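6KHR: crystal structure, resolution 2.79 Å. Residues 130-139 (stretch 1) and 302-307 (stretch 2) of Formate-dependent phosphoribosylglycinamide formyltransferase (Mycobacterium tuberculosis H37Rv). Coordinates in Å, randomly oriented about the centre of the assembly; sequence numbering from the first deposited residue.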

# COMPACT_ATOMS: atom_id res chain seq x y z
N ASP A 130 10.88 7.40 -27.52
CA ASP A 130 11.72 8.01 -28.55
C ASP A 130 12.38 9.22 -27.90
O ASP A 130 11.78 10.29 -27.79
CB ASP A 130 10.87 8.39 -29.75
CG ASP A 130 11.65 9.12 -30.84
OD1 ASP A 130 12.90 9.14 -30.80
OD2 ASP A 130 11.00 9.69 -31.74
N ARG A 131 13.62 9.05 -27.43
CA ARG A 131 14.25 10.10 -26.64
C ARG A 131 14.45 11.37 -27.46
O ARG A 131 14.18 12.48 -26.99
CB ARG A 131 15.57 9.61 -26.04
CG ARG A 131 16.31 10.66 -25.21
CD ARG A 131 15.37 11.35 -24.22
NE ARG A 131 15.95 12.54 -23.60
CZ ARG A 131 16.30 12.63 -22.32
NH1 ARG A 131 16.14 11.59 -21.50
NH2 ARG A 131 16.81 13.76 -21.85
N GLU A 132 14.92 11.22 -28.70
CA GLU A 132 15.10 12.37 -29.58
C GLU A 132 13.78 13.10 -29.81
O GLU A 132 13.71 14.33 -29.72
CB GLU A 132 15.70 11.89 -30.91
CG GLU A 132 16.52 12.93 -31.67
CD GLU A 132 15.96 13.25 -33.04
OE1 GLU A 132 14.99 12.56 -33.46
OE2 GLU A 132 16.46 14.19 -33.70
N GLY A 133 12.71 12.35 -30.12
CA GLY A 133 11.44 12.97 -30.45
C GLY A 133 10.77 13.62 -29.26
O GLY A 133 9.99 14.57 -29.43
N LEU A 134 11.04 13.13 -28.06
CA LEU A 134 10.45 13.73 -26.88
C LEU A 134 11.14 15.05 -26.54
O LEU A 134 10.48 16.03 -26.17
CB LEU A 134 10.52 12.75 -25.69
CG LEU A 134 9.86 13.33 -24.44
CD1 LEU A 134 8.37 13.29 -24.61
CD2 LEU A 134 10.29 12.60 -23.17
N ARG A 135 12.47 15.09 -26.66
CA ARG A 135 13.18 16.36 -26.48
C ARG A 135 12.67 17.39 -27.48
O ARG A 135 12.30 18.51 -27.09
CB ARG A 135 14.68 16.16 -26.64
CG ARG A 135 15.44 16.09 -25.34
CD ARG A 135 15.38 17.41 -24.58
NE ARG A 135 15.66 17.22 -23.16
CZ ARG A 135 16.84 17.40 -22.59
NH1 ARG A 135 17.87 17.80 -23.33
NH2 ARG A 135 17.00 17.21 -21.29
N ARG A 136 12.60 17.02 -28.76
CA ARG A 136 12.15 17.95 -29.79
C ARG A 136 10.69 18.34 -29.58
O ARG A 136 10.30 19.47 -29.89
CB ARG A 136 12.35 17.34 -31.17
N LEU A 137 9.87 17.43 -29.04
CA LEU A 137 8.52 17.80 -28.67
C LEU A 137 8.52 18.82 -27.53
O LEU A 137 7.75 19.79 -27.53
CB LEU A 137 7.72 16.55 -28.28
CG LEU A 137 6.37 16.88 -27.62
CD1 LEU A 137 5.45 17.53 -28.65
CD2 LEU A 137 5.71 15.66 -26.98
N ALA A 138 9.38 18.61 -26.54
CA ALA A 138 9.35 19.48 -25.37
C ALA A 138 9.89 20.87 -25.70
O ALA A 138 9.26 21.89 -25.40
CB ALA A 138 10.16 18.85 -24.24
N ALA A 139 11.06 20.92 -26.34
CA ALA A 139 11.75 22.17 -26.58
C ALA A 139 11.26 22.91 -27.82
O ALA A 139 11.26 24.14 -27.83
CB ALA A 139 13.26 21.91 -26.71
N TYR A 302 14.21 23.37 -15.44
CA TYR A 302 14.49 22.76 -16.73
C TYR A 302 13.73 21.45 -16.85
O TYR A 302 13.67 20.65 -15.91
CB TYR A 302 15.97 22.49 -16.92
CG TYR A 302 16.84 23.72 -16.82
CD1 TYR A 302 17.33 24.14 -15.59
CD2 TYR A 302 17.18 24.44 -17.94
CE1 TYR A 302 18.15 25.26 -15.48
CE2 TYR A 302 17.99 25.56 -17.85
CZ TYR A 302 18.47 25.96 -16.62
OH TYR A 302 19.28 27.07 -16.55
N PHE A 303 13.14 21.25 -18.01
CA PHE A 303 12.60 19.95 -18.36
C PHE A 303 13.74 18.98 -18.64
O PHE A 303 14.64 19.29 -19.42
CB PHE A 303 11.70 20.08 -19.58
CG PHE A 303 11.20 18.78 -20.07
CD1 PHE A 303 10.16 18.13 -19.39
CD2 PHE A 303 11.78 18.16 -21.17
CE1 PHE A 303 9.68 16.91 -19.82
CE2 PHE A 303 11.32 16.94 -21.61
CZ PHE A 303 10.25 16.31 -20.94
N ALA A 304 13.70 17.81 -18.03
CA ALA A 304 14.66 16.77 -18.40
C ALA A 304 14.03 15.56 -19.05
O ALA A 304 14.61 15.01 -19.99
CB ALA A 304 15.48 16.32 -17.20
N ASP A 305 12.86 15.11 -18.57
CA ASP A 305 12.25 13.89 -19.09
C ASP A 305 10.83 13.73 -18.54
O ASP A 305 10.41 14.43 -17.62
CB ASP A 305 13.09 12.67 -18.73
CG ASP A 305 12.79 11.49 -19.61
OD1 ASP A 305 12.07 11.69 -20.62
OD2 ASP A 305 13.26 10.38 -19.29
N VAL A 306 10.11 12.78 -19.12
CA VAL A 306 8.82 12.33 -18.61
C VAL A 306 8.69 10.83 -18.86
O VAL A 306 9.04 10.34 -19.94
CB VAL A 306 7.64 13.10 -19.23
CG1 VAL A 306 7.67 13.04 -20.75
CG2 VAL A 306 6.30 12.58 -18.68
N THR A 307 8.17 10.11 -17.87
CA THR A 307 7.85 8.69 -18.03
C THR A 307 6.39 8.40 -17.73
O THR A 307 5.81 8.95 -16.78
CB THR A 307 8.71 7.83 -17.14
OG1 THR A 307 8.23 6.48 -17.23
CG2 THR A 307 8.62 8.29 -15.71

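A helix laid over the end of a strand can be held by apolar packing and by charge, without a hydrogen bond between the two segments. The pair formed by helix 131-139 and strand 302-307 illustrates the principle. The axes approach to 9.4 Å, a spacing typical of a helix resting on a sheet, and their N-to-C directions differ by 127°, so the two segments cross obliquely. About 333 Å² is buried between them, counting both sides, and no hydrogen bond crosses the gap.

Phe 303 contributes the most surface, 69 Å². Its CA-to-CB bond points toward the helix, and with chi1 in the t well the ring extends to meet Ala 138 and Leu 134, residues one helical turn apart. Ala 138 also directs its CB toward the strand and brings it to 3.5 Å from CE2 of Phe 303. This is the closer of the two apolar contacts made by the ring, and a methyl group suits the place: the backbones are near here, with the CA atoms of Ala 138 and Phe 303 7.7 Å apart.

Leu 134, covering 64 Å², is the counterpart on the helix. Its CA-to-CB bond points toward the strand, and its t, p conformation carries CD2 into a position shared by three strand residues. CD2 lies 4.3 Å from CZ of Phe 303, near the plane of the ring and at its edge, and 3.6 Å from CG1 of Val 306. A branched aliphatic side chain suits the place: CD2 of Leu 134 reaches both Phe 303 and Val 306, and CD1 of Leu 134 also lies 3.9 Å from CG1 of Val 306. The same CD2 is also 3.2 Å from OD1 of Asp 305, a close approach of a methyl to a carboxylate oxygen that is engaged within its own strand: OD1 accepts a weak hydrogen bond from the backbone N of Val 306 at 2.7 Å.

Arg 135, with 43 Å² covered, completes the contact by length rather than direction. Its CA-to-CB bond points sideways, but the long side chain brings the guanidinium up to the strand backbone, with O of Ala 304 at its edge, near its plane; NH2 stands 3.5 Å from O of Ala 304 and 3.7 Å from O of Phe 303. These distances place positive charge beside carbonyl oxygens without forming hydrogen bonds. Arg 131, one turn earlier, uses the same device. Its NH2 comes to 3.1 Å from O of Ala 304, yet the angle is too poor for a hydrogen bond, while NH1 forms a long salt bridge with OD2 of Asp 305 at 3.8 Å. The oxygen lies well out of the guanidinium plane, so the attraction is one of charge alone. Arginine suits both positions because an apolar shaft can span the gap before the charge is delivered. The hydrogen bonds among these residues stay within one stretch or the other; those of the helix include Ala 138 N to Leu 134 O at 2.8 Å.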